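Conserved hypothetical protein BT1257 (Bacteroides thetaiotaomicron, PDB 2FG1) is a macro-domain protein of unsettled function that probably binds ADP-ribose-type ligands and may hydrolyse ADP-ribose from thymidine in DNA. Local coordinates at residues Ala80-Ile88 / Pro97-Leu107. Numbering follows the deposited sequence.
Sequences ANMIGQHGI and PIRYDAVRQCL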
ATOM      1  N   ALA A  80      -2.831   5.307   1.166  1.00 18.07           N
ATOM      2  CA  ALA A  80      -3.613   4.185   1.656  1.00 18.01           C
ATOM      3  C   ALA A  80      -2.736   3.328   2.552  1.00 18.36           C
ATOM      4  O   ALA A  80      -1.799   2.669   2.080  1.00 18.38           O
ATOM      5  CB  ALA A  80      -4.148   3.372   0.477  1.00 18.76           C
ATOM      6  N   ASN A  81      -3.037   3.355   3.849  1.00 17.97           N
ATOM      7  CA  ASN A  81      -2.358   2.509   4.835  1.00 18.06           C
ATOM      8  C   ASN A  81      -3.084   1.159   4.824  1.00 18.12           C
ATOM      9  O   ASN A  81      -4.194   1.056   5.328  1.00 18.18           O
ATOM     10  CB  ASN A  81      -2.459   3.126   6.245  1.00 17.89           C
ATOM     11  CG  ASN A  81      -1.729   4.459   6.390  1.00 17.79           C
ATOM     12  OD1 ASN A  81      -0.709   4.714   5.766  1.00 18.01           O
ATOM     13  ND2 ASN A  81      -2.228   5.297   7.309  1.00 17.75           N
HETATM   14  N   MSE A  82      -2.464   0.145   4.218  1.00 17.94           N
HETATM   15  CA  MSE A  82      -3.119  -1.141   3.980  1.00 18.43           C
HETATM   16  C   MSE A  82      -2.592  -2.175   4.953  1.00 17.94           C
HETATM   17  O   MSE A  82      -1.413  -2.495   4.919  1.00 17.99           O
HETATM   18  CB  MSE A  82      -2.810  -1.634   2.558  1.00 18.33           C
HETATM   19  CG  MSE A  82      -3.225  -0.671   1.429  1.00 18.35           C
HETATM   20 SE   MSE A  82      -3.060  -1.460  -0.346  0.90 22.09          SE
HETATM   21  CE  MSE A  82      -1.167  -1.942  -0.318  1.00 19.93           C
ATOM     22  N   ILE A  83      -3.449  -2.721   5.812  1.00 17.84           N
ATOM     23  CA  ILE A  83      -2.953  -3.704   6.779  1.00 18.40           C
ATOM     24  C   ILE A  83      -2.828  -5.062   6.096  1.00 18.41           C
ATOM     25  O   ILE A  83      -3.820  -5.772   5.913  1.00 18.53           O
ATOM     26  CB  ILE A  83      -3.814  -3.781   8.054  1.00 18.33           C
ATOM     27  CG1 ILE A  83      -3.916  -2.403   8.719  1.00 19.36           C
ATOM     28  CG2 ILE A  83      -3.210  -4.800   9.027  1.00 18.47           C
ATOM     29  CD1 ILE A  83      -4.775  -2.403   9.978  1.00 19.93           C
ATOM     30  N   GLY A  84      -1.599  -5.412   5.716  1.00 18.67           N
ATOM     31  CA  GLY A  84      -1.359  -6.592   4.884  1.00 19.00           C
ATOM     32  C   GLY A  84      -0.266  -7.528   5.345  1.00 19.09           C
ATOM     33  O   GLY A  84       0.111  -8.446   4.617  1.00 19.30           O
ATOM     34  N   GLN A  85       0.255  -7.291   6.540  1.00 19.21           N
ATOM     35  CA  GLN A  85       1.232  -8.209   7.093  1.00 19.68           C
ATOM     36  C   GLN A  85       0.982  -8.428   8.577  1.00 19.66           C
ATOM     37  O   GLN A  85       0.538  -7.530   9.296  1.00 19.54           O
ATOM     38  CB  GLN A  85       2.671  -7.769   6.792  1.00 20.70           C
ATOM     39  CG  GLN A  85       3.159  -6.648   7.646  1.00 20.93           C
ATOM     40  CD  GLN A  85       4.627  -6.319   7.394  1.00 22.35           C
ATOM     41  OE1 GLN A  85       4.961  -5.704   6.375  1.00 24.06           O
ATOM     42  NE2 GLN A  85       5.501  -6.706   8.328  1.00 22.61           N
ATOM     43  N   HIS A  86       1.246  -9.656   9.007  1.00 19.19           N
ATOM     44  CA  HIS A  86       1.002 -10.075  10.373  1.00 19.72           C
ATOM     45  C   HIS A  86       2.296  -9.984  11.163  1.00 19.95           C
ATOM     46  O   HIS A  86       3.259 -10.698  10.874  1.00 20.23           O
ATOM     47  CB  HIS A  86       0.468 -11.504  10.379  1.00 20.00           C
ATOM     48  CG  HIS A  86       0.174 -12.030  11.746  1.00 20.67           C
ATOM     49  ND1 HIS A  86      -0.672 -11.388  12.625  1.00 20.44           N
ATOM     50  CD2 HIS A  86       0.617 -13.136  12.387  1.00 22.43           C
ATOM     51  CE1 HIS A  86      -0.745 -12.083  13.748  1.00 21.88           C
ATOM     52  NE2 HIS A  86       0.032 -13.144  13.631  1.00 22.55           N
ATOM     53  N   GLY A  87       2.319  -9.088  12.143  1.00 20.58           N
ATOM     54  CA  GLY A  87       3.518  -8.838  12.935  1.00 22.30           C
ATOM     55  C   GLY A  87       4.601  -8.177  12.101  1.00 23.36           C
ATOM     56  O   GLY A  87       4.358  -7.747  10.963  1.00 22.89           O
ATOM     57  N   ILE A  88       5.796  -8.098  12.679  0.50 24.19           N
ATOM     58  CA  ILE A  88       6.952  -7.480  12.033  0.50 25.20           C
ATOM     59  C   ILE A  88       7.959  -8.555  11.606  0.50 25.60           C
ATOM     60  O   ILE A  88       8.625  -8.425  10.571  0.50 25.74           O
ATOM     61  CB  ILE A  88       7.617  -6.426  12.971  0.50 25.16           C
ATOM     62  CG1 ILE A  88       6.620  -5.308  13.323  0.50 25.70           C
ATOM     63  CG2 ILE A  88       8.895  -5.850  12.348  0.50 25.72           C
ATOM     64  CD1 ILE A  88       7.111  -4.321  14.374  0.50 25.70           C
ATOM     65  N   PRO A  97       5.959 -12.376   7.595  1.00 19.64           N
ATOM     66  CA  PRO A  97       4.774 -11.560   7.917  1.00 19.22           C
ATOM     67  C   PRO A  97       3.747 -11.358   6.791  1.00 19.03           C
ATOM     68  O   PRO A  97       2.559 -11.221   7.083  1.00 18.71           O
ATOM     69  CB  PRO A  97       5.367 -10.197   8.309  1.00 19.62           C
ATOM     70  CG  PRO A  97       6.752 -10.502   8.750  1.00 20.18           C
ATOM     71  CD  PRO A  97       7.211 -11.643   7.880  1.00 19.53           C
ATOM     72  N   ILE A  98       4.188 -11.323   5.535  1.00 18.72           N
ATOM     73  CA  ILE A  98       3.281 -11.005   4.423  1.00 18.85           C
ATOM     74  C   ILE A  98       2.053 -11.926   4.431  1.00 18.27           C
ATOM     75  O   ILE A  98       2.157 -13.125   4.676  1.00 18.00           O
ATOM     76  CB  ILE A  98       4.021 -11.063   3.044  1.00 19.05           C
ATOM     77  CG1 ILE A  98       3.204 -10.383   1.940  1.00 19.82           C
ATOM     78  CG2 ILE A  98       4.343 -12.488   2.629  1.00 19.34           C
ATOM     79  CD1 ILE A  98       3.011  -8.897   2.135  1.00 21.02           C
ATOM     80  N   ARG A  99       0.887 -11.345   4.184  1.00 18.04           N
ATOM     81  CA  ARG A  99      -0.340 -12.126   4.028  1.00 18.00           C
ATOM     82  C   ARG A  99      -0.973 -11.746   2.700  1.00 17.69           C
ATOM     83  O   ARG A  99      -1.569 -10.673   2.564  1.00 18.13           O
ATOM     84  CB  ARG A  99      -1.301 -11.872   5.191  1.00 18.26           C
ATOM     85  CG  ARG A  99      -0.804 -12.396   6.543  1.00 18.56           C
ATOM     86  CD  ARG A  99      -0.717 -13.919   6.553  1.00 18.62           C
ATOM     87  NE  ARG A  99      -0.333 -14.457   7.859  1.00 19.62           N
ATOM     88  CZ  ARG A  99       0.924 -14.629   8.274  1.00 20.04           C
ATOM     89  NH1 ARG A  99       1.948 -14.282   7.500  1.00 18.53           N
ATOM     90  NH2 ARG A  99       1.163 -15.131   9.480  1.00 20.27           N
ATOM     91  N   TYR A 100      -0.805 -12.599   1.698  1.00 18.06           N
ATOM     92  CA  TYR A 100      -1.248 -12.279   0.332  1.00 18.87           C
ATOM     93  C   TYR A 100      -2.750 -12.083   0.245  1.00 18.81           C
ATOM     94  O   TYR A 100      -3.218 -11.205  -0.472  1.00 19.35           O
ATOM     95  CB  TYR A 100      -0.801 -13.346  -0.666  1.00 19.31           C
ATOM     96  CG  TYR A 100       0.694 -13.437  -0.861  1.00 20.32           C
ATOM     97  CD1 TYR A 100       1.375 -12.486  -1.620  1.00 20.68           C
ATOM     98  CD2 TYR A 100       1.423 -14.483  -0.304  1.00 21.37           C
ATOM     99  CE1 TYR A 100       2.753 -12.572  -1.817  1.00 21.15           C
ATOM    100  CE2 TYR A 100       2.804 -14.581  -0.492  1.00 22.18           C
ATOM    101  CZ  TYR A 100       3.459 -13.619  -1.242  1.00 21.10           C
ATOM    102  OH  TYR A 100       4.816 -13.718  -1.427  1.00 21.96           O
ATOM    103  N   ASP A 101      -3.506 -12.897   0.971  1.00 19.12           N
ATOM    104  CA  ASP A 101      -4.966 -12.740   0.989  1.00 19.63           C
ATOM    105  C   ASP A 101      -5.394 -11.404   1.600  1.00 19.13           C
ATOM    106  O   ASP A 101      -6.315 -10.736   1.099  1.00 19.28           O
ATOM    107  CB  ASP A 101      -5.674 -13.935   1.652  1.00 20.50           C
ATOM    108  CG  ASP A 101      -5.205 -14.224   3.087  1.00 22.59           C
ATOM    109  OD1 ASP A 101      -4.128 -13.771   3.541  1.00 23.84           O
ATOM    110  OD2 ASP A 101      -5.930 -14.977   3.781  1.00 27.04           O
ATOM    111  N   ALA A 102      -4.703 -10.996   2.657  1.00 18.79           N
ATOM    112  CA  ALA A 102      -4.955  -9.693   3.255  1.00 18.33           C
ATOM    113  C   ALA A 102      -4.643  -8.564   2.280  1.00 18.17           C
ATOM    114  O   ALA A 102      -5.434  -7.629   2.131  1.00 17.70           O
ATOM    115  CB  ALA A 102      -4.150  -9.525   4.543  1.00 18.97           C
ATOM    116  N   VAL A 103      -3.500  -8.638   1.597  1.00 17.69           N
ATOM    117  CA  VAL A 103      -3.152  -7.610   0.625  1.00 18.04           C
ATOM    118  C   VAL A 103      -4.208  -7.549  -0.472  1.00 17.43           C
ATOM    119  O   VAL A 103      -4.596  -6.468  -0.880  1.00 17.47           O
ATOM    120  CB  VAL A 103      -1.736  -7.803   0.024  1.00 18.21           C
ATOM    121  CG1 VAL A 103      -1.436  -6.710  -0.998  1.00 20.28           C
ATOM    122  CG2 VAL A 103      -0.687  -7.785   1.135  1.00 19.29           C
ATOM    123  N   ARG A 104      -4.665  -8.701  -0.946  1.00 17.18           N
ATOM    124  CA  ARG A 104      -5.712  -8.716  -1.970  1.00 17.59           C
ATOM    125  C   ARG A 104      -6.983  -8.024  -1.469  1.00 17.62           C
ATOM    126  O   ARG A 104      -7.563  -7.201  -2.189  1.00 17.91           O
ATOM    127  CB  ARG A 104      -6.018 -10.127  -2.437  1.00 17.07           C
ATOM    128  CG  ARG A 104      -7.123 -10.112  -3.486  1.00 16.56           C
ATOM    129  CD  ARG A 104      -7.529 -11.482  -3.925  1.00 17.60           C
ATOM    130  NE  ARG A 104      -6.479 -12.214  -4.627  1.00 17.17           N
ATOM    131  CZ  ARG A 104      -6.233 -12.098  -5.929  1.00 16.04           C
ATOM    132  NH1 ARG A 104      -6.901 -11.210  -6.679  1.00 16.82           N
ATOM    133  NH2 ARG A 104      -5.286 -12.841  -6.488  1.00 17.34           N
ATOM    134  N   GLN A 105      -7.393  -8.328  -0.242  1.00 17.70           N
ATOM    135  CA  GLN A 105      -8.577  -7.679   0.337  1.00 18.32           C
ATOM    136  C   GLN A 105      -8.374  -6.168   0.423  1.00 17.76           C
ATOM    137  O   GLN A 105      -9.276  -5.389   0.086  1.00 17.52           O
ATOM    138  CB  GLN A 105      -8.925  -8.275   1.702  1.00 18.29           C
ATOM    139  CG  GLN A 105     -10.182  -7.665   2.332  1.00 20.51           C
ATOM    140  CD  GLN A 105     -10.640  -8.365   3.592  1.00 22.27           C
ATOM    141  OE1 GLN A 105      -9.845  -8.931   4.345  1.00 25.99           O
ATOM    142  NE2 GLN A 105     -11.951  -8.349   3.821  1.00 27.69           N
ATOM    143  N   CYS A 106      -7.186  -5.748   0.842  1.00 17.33           N
ATOM    144  CA  CYS A 106      -6.871  -4.325   0.867  1.00 17.60           C
ATOM    145  C   CYS A 106      -7.006  -3.711  -0.518  1.00 17.76           C
ATOM    146  O   CYS A 106      -7.583  -2.632  -0.677  1.00 18.06           O
ATOM    147  CB  CYS A 106      -5.439  -4.102   1.348  1.00 17.99           C
ATOM    148  SG  CYS A 106      -5.082  -4.556   3.064  1.00 18.24           S
ATOM    149  N   LEU A 107      -6.470  -4.395  -1.532  1.00 17.58           N
ATOM    150  CA  LEU A 107      -6.497  -3.878  -2.886  1.00 17.60           C
ATOM    151  C   LEU A 107      -7.910  -3.827  -3.462  1.00 17.08           C
ATOM    152  O   LEU A 107      -8.188  -2.948  -4.280  1.00 17.46           O
ATOM    153  CB  LEU A 107      -5.535  -4.644  -3.799  1.00 17.78           C
ATOM    154  CG  LEU A 107      -4.044  -4.376  -3.500  1.00 18.41           C
ATOM    155  CD1 LEU A 107      -3.151  -5.370  -4.255  1.00 19.29           C
ATOM    156  CD2 LEU A 107      -3.653  -2.945  -3.830  1.00 19.14           C
TER
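G84 and V103 mark the tight part: their CA atoms are 4.7 Å apart, and G84 O has V103 CG2 3.6 Å away. A CB modelled on G84 would lie 2.9 Å from V103 CG2, too close. Next to it C106, its SG anti to the carbonyl carbon (chi1 -66°), brings its sulfur against M82 CB at 3.7 Å, while the selenium of M82, a selenomethionine, meets L107 CD2. Two backbone bonds join the loop before the helix. R99 N, at the N-cap position, donates to G84 O (3.0 Å), and H86 N reaches P97 O (2.8 Å), forming a single beta bridge between Q85 and I98. The solvent side is looser: H86 CB lies 3.7 Å above the centre of the R99 guanidinium, whose plane is turned 52° from the imidazole. NH1 of R99 bonds to I98 O and P96 O, and H86 ND1 to D30. If R99 were an alanine, both carbonyls would probably lose this donor and H86 CB its flat cover. Strand segment 80-85 and helix segment 100-107 run antiparallel at 164°, their axes approaching to 6.7 Å, as expected where a helix returns across the central sheet in the alpha/beta/alpha macro-domain fold.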